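Local atomic coordinates of protein piwi (Drosophila melanogaster, PDB entry 6KR6), a protein that binds piRNAs directly and, in complexes with them, represses transposable elements during meiosis by governing transposon methylation. Residues Arg72-Pro77 and Glu392-Val397; Trp79-Tyr84 and Arg387-Glu392. One frame throughout, in Å; residues are numbered along the deposited sequence.

Both contacts join the N-terminal part of the chain to residues just short of its middle, more than 300 positions on, and their centres lie about 13 Å apart. Interaction 1 pairs two strand ends by backbone bonds, with a buried leucine pair on one face and charged, exposed side chains on the other. Interaction 2, nested within the loop that interaction 1 closes, is mostly buried and rests on indole, isoleucine and methionine side chains with one weak polar bond. E392 belongs to both ranges, and the two meet directly: M391 packs on L73 and T75, with M391 SD 3.6 Å from L73 CD2.

Interaction 1: Arg72-Pro77 and Glu392-Val397; sequences RLKTKP and ELDKNV
L73 and L393 form the compact side of this contact. They face each other as a non-hydrogen-bonded antiparallel pair, their side chains side by side and pointing the same way, with L73 CD1 3.5 Å from L393 CD2. Both are buried: L217 of strand 215-227 covers L73, while N373 and L376 of helix 362-378 lie against L393. Three backbone bonds hold the strands together. K74 N donates to E392 O at 3.0 Å and E392 N to K74 O at 2.9 Å, the reciprocal pair of an antiparallel hydrogen-bonded site, and D394 N reaches R72 O. The short strands 72-74 and 392-394 have an N-to-C angle of 144°, well short of strictly antiparallel. Strand 70-74 pairs antiparallel with both 392-405 and 215-227, L73 bonding by its backbone to I215, which stitches the N-terminal chain into the sheet framework of this Argonaute-family protein; beyond D394 the chain turns a corner. Charged side chains occupy the opposite, looser face. K74 CG sits between the backbone N and the carbonyl carbon (chi1 60°), 3.4 Å from D394 OD1, and the extended chain crosses D394 at about a right angle. The aliphatic stem does the touching, for K74 NZ stays 4.4 Å from E392 OE2. R72 lies alongside D394, but its NE is 4.5 Å from D394 OD2, which sits well out of the guanidinium plane, so the attraction is probably only general electrostatics.

Interaction 2: Trp79-Tyr84 and Arg387-Glu392; sequences WRIVHY and RDWNME. With ZN (zinc ion), chain L.
W389 meets the 79-84 segment twice, through its backbone and through its ring. Its carbonyl oxygen, W389 O, accepts a weak hydrogen bond from W79 NE1 at 3.3 Å, with an N-H...O angle of 144°. The ring makes the second contact: W389 CZ3 lies 3.9 Å from I81 CD1, which comes to the indole edge near its plane, the side chains crossing at about a right angle. I167 and R170 of helix 158-172 also touch this buried ring. N390 follows with positive phi and closes helix 380-388 in a Schellman motif, N390 N bonding back to R387 O; this turn lets the chain leave the helix for strand 392-405. M391 comes next, and its terminal methyl supplies the packing: M391 CE is 3.5 Å from W79 CZ2 and approaches the indole obliquely. The bend at chi3 (50°) sets that CE beside the ring. W79 CB points toward 387-392, and CG, anti to the backbone N (chi1 -179°), starts the indole where it meets both residues. An alanine at W79 would probably leave W389 O without this donor and open a gap beside the M391 methyl. In strand 82-88, which follows, H83 NE2 binds a zinc ion completed by H85 and Q119. With one long, bent polar bond among apolar contacts, the joining of the N-terminal domain to this helix end probably depends more on shape and burial than on hydrogen bonding.

Interaction 1: Arg72-Pro77 and Glu392-Val397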
ATOM      1  N   ARG A  72     -13.806  18.227 -12.834  1.00119.02           N
ATOM      2  CA  ARG A  72     -13.748  19.540 -12.207  1.00120.92           C
ATOM      3  C   ARG A  72     -15.101  19.916 -11.614  1.00119.61           C
ATOM      4  O   ARG A  72     -16.158  19.589 -12.166  1.00119.91           O
ATOM      5  CB  ARG A  72     -13.303  20.606 -13.209  1.00122.33           C
ATOM      6  CG  ARG A  72     -12.981  21.943 -12.552  1.00118.74           C
ATOM      7  CD  ARG A  72     -13.029  23.107 -13.528  1.00130.18           C
ATOM      8  NE  ARG A  72     -11.871  23.145 -14.414  1.00139.83           N
ATOM      9  CZ  ARG A  72     -11.524  24.205 -15.137  1.00138.99           C
ATOM     10  NH1 ARG A  72     -12.243  25.317 -15.072  1.00136.99           N
ATOM     11  NH2 ARG A  72     -10.455  24.157 -15.921  1.00140.61           N
ATOM     12  N   LEU A  73     -15.059  20.597 -10.472  1.00114.81           N
ATOM     13  CA  LEU A  73     -16.242  21.160  -9.830  1.00116.33           C
ATOM     14  C   LEU A  73     -16.258  22.648 -10.149  1.00125.55           C
ATOM     15  O   LEU A  73     -15.590  23.441  -9.481  1.00123.22           O
ATOM     16  CB  LEU A  73     -16.206  20.926  -8.324  1.00114.69           C
ATOM     17  CG  LEU A  73     -17.340  20.116  -7.708  1.00108.13           C
ATOM     18  CD1 LEU A  73     -17.173  18.659  -8.070  1.00102.00           C
ATOM     19  CD2 LEU A  73     -17.365  20.295  -6.202  1.00106.90           C
ATOM     20  N   LYS A  74     -17.015  23.035 -11.170  1.00130.02           N
ATOM     21  CA  LYS A  74     -17.053  24.439 -11.556  1.00126.28           C
ATOM     22  C   LYS A  74     -18.110  25.178 -10.749  1.00122.08           C
ATOM     23  O   LYS A  74     -19.214  24.676 -10.535  1.00122.58           O
ATOM     24  CB  LYS A  74     -17.315  24.595 -13.055  1.00125.60           C
ATOM     25  CG  LYS A  74     -18.626  24.010 -13.545  1.00128.13           C
ATOM     26  CD  LYS A  74     -18.796  24.291 -15.028  1.00133.04           C
ATOM     27  CE  LYS A  74     -20.141  23.806 -15.534  1.00127.05           C
ATOM     28  NZ  LYS A  74     -20.310  24.074 -16.989  1.00122.53           N
ATOM     29  N   THR A  75     -17.750  26.371 -10.276  1.00123.93           N
ATOM     30  CA  THR A  75     -18.685  27.201  -9.526  1.00132.31           C
ATOM     31  C   THR A  75     -18.808  28.575 -10.150  1.00136.61           C
ATOM     32  O   THR A  75     -18.404  28.772 -11.293  1.00131.94           O
ATOM     33  CB  THR A  75     -18.234  27.349  -8.075  1.00135.32           C
ATOM     34  OG1 THR A  75     -16.995  28.070  -8.036  1.00129.20           O
ATOM     35  CG2 THR A  75     -18.020  25.981  -7.438  1.00128.10           C
ATOM     36  N   LYS A  76     -19.356  29.534  -9.413  1.00141.02           N
ATOM     37  CA  LYS A  76     -19.329  30.902  -9.891  1.00142.99           C
ATOM     38  C   LYS A  76     -17.879  31.386  -9.908  1.00147.34           C
ATOM     39  O   LYS A  76     -17.058  30.929  -9.106  1.00145.18           O
ATOM     40  CB  LYS A  76     -20.190  31.803  -9.004  1.00141.28           C
ATOM     41  N   PRO A  77     -17.525  32.286 -10.830  1.00149.36           N
ATOM     42  CA  PRO A  77     -16.149  32.814 -10.830  1.00149.71           C
ATOM     43  C   PRO A  77     -15.773  33.455  -9.507  1.00154.39           C
ATOM     44  O   PRO A  77     -14.693  33.180  -8.968  1.00155.62           O
ATOM     45  CB  PRO A  77     -16.168  33.818 -11.987  1.00145.00           C
ATOM     46  CG  PRO A  77     -17.226  33.325 -12.902  1.00142.98           C
ATOM     47  CD  PRO A  77     -18.290  32.741 -12.004  1.00144.91           C
ATOM     48  N   GLU A 392     -21.220  22.639 -10.334  1.00121.14           N
ATOM     49  CA  GLU A 392     -21.553  21.632 -11.329  1.00118.89           C
ATOM     50  C   GLU A 392     -20.383  20.679 -11.503  1.00114.54           C
ATOM     51  O   GLU A 392     -19.231  21.116 -11.622  1.00114.93           O
ATOM     52  CB  GLU A 392     -21.902  22.285 -12.670  1.00118.75           C
ATOM     53  CG  GLU A 392     -23.343  22.095 -13.121  1.00122.98           C
ATOM     54  CD  GLU A 392     -23.506  20.949 -14.103  1.00124.46           C
ATOM     55  OE1 GLU A 392     -23.968  19.864 -13.689  1.00127.47           O
ATOM     56  OE2 GLU A 392     -23.164  21.131 -15.290  1.00119.81           O
ATOM     57  N   LEU A 393     -20.681  19.380 -11.492  1.00114.06           N
ATOM     58  CA  LEU A 393     -19.735  18.406 -12.011  1.00113.08           C
ATOM     59  C   LEU A 393     -19.487  18.693 -13.481  1.00118.44           C
ATOM     60  O   LEU A 393     -20.401  19.081 -14.215  1.00121.51           O
ATOM     61  CB  LEU A 393     -20.270  16.976 -11.876  1.00110.54           C
ATOM     62  CG  LEU A 393     -20.605  16.276 -10.560  1.00109.33           C
ATOM     63  CD1 LEU A 393     -20.479  14.772 -10.758  1.00100.89           C
ATOM     64  CD2 LEU A 393     -19.719  16.740  -9.435  1.00113.33           C
ATOM     65  N   ASP A 394     -18.251  18.500 -13.920  1.00118.44           N
ATOM     66  CA  ASP A 394     -17.976  18.419 -15.345  1.00119.40           C
ATOM     67  C   ASP A 394     -18.020  16.952 -15.753  1.00119.54           C
ATOM     68  O   ASP A 394     -17.224  16.145 -15.263  1.00124.57           O
ATOM     69  CB  ASP A 394     -16.626  19.047 -15.684  1.00119.46           C
ATOM     70  CG  ASP A 394     -16.618  20.549 -15.491  1.00125.88           C
ATOM     71  OD1 ASP A 394     -17.563  21.077 -14.866  1.00120.22           O
ATOM     72  OD2 ASP A 394     -15.671  21.203 -15.971  1.00127.83           O
ATOM     73  N   LYS A 395     -18.960  16.604 -16.633  1.00119.39           N
ATOM     74  CA  LYS A 395     -19.030  15.241 -17.146  1.00116.90           C
ATOM     75  C   LYS A 395     -17.834  14.885 -18.017  1.00123.25           C
ATOM     76  O   LYS A 395     -17.736  13.743 -18.479  1.00126.89           O
ATOM     77  CB  LYS A 395     -20.327  15.039 -17.933  1.00120.45           C
ATOM     78  N   ASN A 396     -16.937  15.838 -18.252  1.00125.14           N
ATOM     79  CA  ASN A 396     -15.691  15.626 -18.970  1.00124.50           C
ATOM     80  C   ASN A 396     -14.539  15.489 -17.981  1.00123.51           C
ATOM     81  O   ASN A 396     -14.525  16.129 -16.924  1.00120.42           O
ATOM     82  CB  ASN A 396     -15.426  16.784 -19.929  1.00121.14           C
ATOM     83  CG  ASN A 396     -15.958  18.106 -19.404  1.00123.23           C
ATOM     84  OD1 ASN A 396     -17.065  18.169 -18.869  1.00119.38           O
ATOM     85  ND2 ASN A 396     -15.170  19.164 -19.548  1.00125.39           N
ATOM     86  N   VAL A 397     -13.571  14.652 -18.334  1.00119.36           N
ATOM     87  CA  VAL A 397     -12.446  14.345 -17.457  1.00103.22           C
ATOM     88  C   VAL A 397     -11.359  15.392 -17.643  1.00100.18           C
ATOM     89  O   VAL A 397     -11.117  15.868 -18.758  1.00103.58           O
ATOM     90  CB  VAL A 397     -11.906  12.931 -17.740  1.00107.07           C
ATOM     91  CG1 VAL A 397     -10.969  12.492 -16.628  1.00104.60           C
ATOM     92  CG2 VAL A 397     -13.046  11.944 -17.914  1.00119.08           C
TER

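Interaction 2: Trp79-Tyr84 and Arg387-Glu392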
ATOM      1  N   TRP A  79     -16.822  32.978  -6.108  1.00149.41           N
ATOM      2  CA  TRP A  79     -17.572  32.040  -5.281  1.00141.38           C
ATOM      3  C   TRP A  79     -16.811  31.822  -3.984  1.00139.31           C
ATOM      4  O   TRP A  79     -15.679  31.327  -4.001  1.00137.51           O
ATOM      5  CB  TRP A  79     -17.785  30.714  -6.018  1.00138.30           C
ATOM      6  CG  TRP A  79     -18.578  29.701  -5.257  1.00129.87           C
ATOM      7  CD1 TRP A  79     -19.931  29.532  -5.279  1.00124.31           C
ATOM      8  CD2 TRP A  79     -18.063  28.703  -4.368  1.00128.52           C
ATOM      9  NE1 TRP A  79     -20.292  28.495  -4.453  1.00119.03           N
ATOM     10  CE2 TRP A  79     -19.164  27.970  -3.882  1.00122.26           C
ATOM     11  CE3 TRP A  79     -16.779  28.361  -3.932  1.00128.91           C
ATOM     12  CZ2 TRP A  79     -19.019  26.916  -2.983  1.00115.40           C
ATOM     13  CZ3 TRP A  79     -16.638  27.315  -3.040  1.00125.23           C
ATOM     14  CH2 TRP A  79     -17.751  26.604  -2.576  1.00119.76           C
ATOM     15  N   ARG A  80     -17.427  32.197  -2.864  1.00138.14           N
ATOM     16  CA  ARG A  80     -16.800  32.086  -1.554  1.00133.00           C
ATOM     17  C   ARG A  80     -17.804  31.518  -0.562  1.00127.56           C
ATOM     18  O   ARG A  80     -19.015  31.527  -0.795  1.00121.81           O
ATOM     19  CB  ARG A  80     -16.277  33.443  -1.064  1.00132.08           C
ATOM     20  CG  ARG A  80     -15.346  34.148  -2.040  1.00134.44           C
ATOM     21  CD  ARG A  80     -13.985  33.473  -2.105  1.00135.23           C
ATOM     22  NE  ARG A  80     -13.307  33.502  -0.812  1.00133.54           N
ATOM     23  CZ  ARG A  80     -12.673  34.564  -0.327  1.00134.07           C
ATOM     24  NH1 ARG A  80     -12.633  35.692  -1.024  1.00138.27           N
ATOM     25  NH2 ARG A  80     -12.083  34.501   0.859  1.00134.44           N
ATOM     26  N   ILE A  81     -17.286  31.025   0.560  1.00131.70           N
ATOM     27  CA  ILE A  81     -18.092  30.407   1.606  1.00128.96           C
ATOM     28  C   ILE A  81     -18.154  31.350   2.799  1.00122.62           C
ATOM     29  O   ILE A  81     -17.116  31.806   3.293  1.00120.14           O
ATOM     30  CB  ILE A  81     -17.530  29.035   2.016  1.00127.62           C
ATOM     31  CG1 ILE A  81     -17.745  28.028   0.888  1.00126.93           C
ATOM     32  CG2 ILE A  81     -18.185  28.546   3.297  1.00119.25           C
ATOM     33  CD1 ILE A  81     -19.172  27.988   0.381  1.00120.05           C
ATOM     34  N   VAL A  82     -19.369  31.633   3.262  1.00120.61           N
ATOM     35  CA  VAL A  82     -19.601  32.567   4.357  1.00113.18           C
ATOM     36  C   VAL A  82     -19.931  31.777   5.615  1.00109.75           C
ATOM     37  O   VAL A  82     -20.804  30.898   5.598  1.00107.22           O
ATOM     38  CB  VAL A  82     -20.728  33.557   4.016  1.00117.26           C
ATOM     39  CG1 VAL A  82     -20.639  34.778   4.908  1.00114.84           C
ATOM     40  CG2 VAL A  82     -20.657  33.956   2.551  1.00119.78           C
ATOM     41  N   HIS A  83     -19.232  32.091   6.704  1.00108.15           N
ATOM     42  CA  HIS A  83     -19.404  31.433   7.990  1.00105.05           C
ATOM     43  C   HIS A  83     -19.969  32.422   8.999  1.00105.16           C
ATOM     44  O   HIS A  83     -19.430  33.527   9.166  1.00103.21           O
ATOM     45  CB  HIS A  83     -18.075  30.865   8.497  1.00103.08           C
ATOM     46  CG  HIS A  83     -18.150  30.280   9.874  1.00 97.21           C
ATOM     47  ND1 HIS A  83     -19.209  29.507  10.298  1.00100.60           N
ATOM     48  CD2 HIS A  83     -17.294  30.351  10.921  1.00 92.72           C
ATOM     49  CE1 HIS A  83     -19.003  29.129  11.547  1.00 99.27           C
ATOM     50  NE2 HIS A  83     -17.848  29.628  11.949  1.00 95.92           N
ATOM     51  N   TYR A  84     -21.053  32.012   9.659  1.00101.48           N
ATOM     52  CA  TYR A  84     -21.718  32.760  10.712  1.00105.49           C
ATOM     53  C   TYR A  84     -21.793  31.921  11.982  1.00102.85           C
ATOM     54  O   TYR A  84     -21.737  30.685  11.946  1.00101.62           O
ATOM     55  CB  TYR A  84     -23.152  33.159  10.320  1.00108.32           C
ATOM     56  CG  TYR A  84     -23.322  33.854   8.987  1.00111.28           C
ATOM     57  CD1 TYR A  84     -23.504  35.229   8.917  1.00110.42           C
ATOM     58  CD2 TYR A  84     -23.340  33.130   7.801  1.00113.62           C
ATOM     59  CE1 TYR A  84     -23.677  35.865   7.702  1.00114.38           C
ATOM     60  CE2 TYR A  84     -23.511  33.758   6.586  1.00114.32           C
ATOM     61  CZ  TYR A  84     -23.679  35.125   6.541  1.00113.96           C
ATOM     62  OH  TYR A  84     -23.848  35.753   5.329  1.00116.82           O
ATOM     63  N   ARG A 387     -26.631  21.305  -6.938  1.00106.42           N
ATOM     64  CA  ARG A 387     -27.053  22.557  -7.553  1.00104.74           C
ATOM     65  C   ARG A 387     -27.372  23.624  -6.515  1.00104.15           C
ATOM     66  O   ARG A 387     -27.190  24.817  -6.785  1.00107.84           O
ATOM     67  CB  ARG A 387     -28.266  22.315  -8.451  1.00 97.37           C
ATOM     68  N   ASP A 388     -27.850  23.224  -5.331  1.00101.72           N
ATOM     69  CA  ASP A 388     -28.185  24.207  -4.305  1.00114.76           C
ATOM     70  C   ASP A 388     -26.978  25.050  -3.914  1.00115.20           C
ATOM     71  O   ASP A 388     -27.135  26.213  -3.522  1.00117.01           O
ATOM     72  CB  ASP A 388     -28.764  23.506  -3.077  1.00118.46           C
ATOM     73  N   TRP A 389     -25.775  24.493  -4.018  1.00112.07           N
ATOM     74  CA  TRP A 389     -24.551  25.228  -3.741  1.00112.99           C
ATOM     75  C   TRP A 389     -23.966  25.888  -4.980  1.00117.33           C
ATOM     76  O   TRP A 389     -22.873  26.461  -4.901  1.00114.15           O
ATOM     77  CB  TRP A 389     -23.514  24.296  -3.107  1.00106.15           C
ATOM     78  CG  TRP A 389     -23.872  23.883  -1.717  1.00106.81           C
ATOM     79  CD1 TRP A 389     -24.720  22.879  -1.352  1.00104.55           C
ATOM     80  CD2 TRP A 389     -23.395  24.468  -0.500  1.00105.51           C
ATOM     81  NE1 TRP A 389     -24.799  22.802   0.017  1.00101.49           N
ATOM     82  CE2 TRP A 389     -23.994  23.766   0.563  1.00106.16           C
ATOM     83  CE3 TRP A 389     -22.519  25.518  -0.209  1.00103.00           C
ATOM     84  CZ2 TRP A 389     -23.745  24.078   1.897  1.00106.93           C
ATOM     85  CZ3 TRP A 389     -22.272  25.826   1.116  1.00106.60           C
ATOM     86  CH2 TRP A 389     -22.883  25.109   2.152  1.00106.11           C
ATOM     87  N   ASN A 390     -24.667  25.823  -6.113  1.00117.64           N
ATOM     88  CA  ASN A 390     -24.238  26.448  -7.364  1.00118.80           C
ATOM     89  C   ASN A 390     -22.844  25.965  -7.773  1.00117.09           C
ATOM     90  O   ASN A 390     -21.918  26.746  -8.002  1.00115.56           O
ATOM     91  CB  ASN A 390     -24.301  27.975  -7.257  1.00123.13           C
ATOM     92  CG  ASN A 390     -25.727  28.492  -7.200  1.00118.28           C
ATOM     93  OD1 ASN A 390     -26.578  28.083  -7.990  1.00120.74           O
ATOM     94  ND2 ASN A 390     -25.997  29.385  -6.254  1.00126.86           N
ATOM     95  N   MET A 391     -22.717  24.643  -7.856  1.00115.30           N
ATOM     96  CA  MET A 391     -21.514  23.992  -8.351  1.00118.47           C
ATOM     97  C   MET A 391     -21.926  22.817  -9.224  1.00118.16           C
ATOM     98  O   MET A 391     -22.870  22.093  -8.897  1.00113.04           O
ATOM     99  CB  MET A 391     -20.612  23.517  -7.207  1.00118.63           C
ATOM    100  CG  MET A 391     -21.304  22.637  -6.181  1.00113.53           C
ATOM    101  SD  MET A 391     -20.180  22.155  -4.858  1.00121.26           S
ATOM    102  CE  MET A 391     -19.501  23.749  -4.414  1.00103.01           C
ATOM    103  N   GLU A 392     -21.220  22.639 -10.334  1.00121.14           N
ATOM    104  CA  GLU A 392     -21.553  21.632 -11.329  1.00118.89           C
ATOM    105  C   GLU A 392     -20.383  20.679 -11.503  1.00114.54           C
ATOM    106  O   GLU A 392     -19.231  21.116 -11.622  1.00114.93           O
ATOM    107  CB  GLU A 392     -21.902  22.285 -12.670  1.00118.75           C
ATOM    108  CG  GLU A 392     -23.343  22.095 -13.121  1.00122.98           C
ATOM    109  CD  GLU A 392     -23.506  20.949 -14.103  1.00124.46           C
ATOM    110  OE1 GLU A 392     -23.968  19.864 -13.689  1.00127.47           O
ATOM    111  OE2 GLU A 392     -23.164  21.131 -15.290  1.00119.81           O
TER
HETATM  112 ZN    ZN L 910     -17.189  29.588  13.877  0.98 99.24          ZN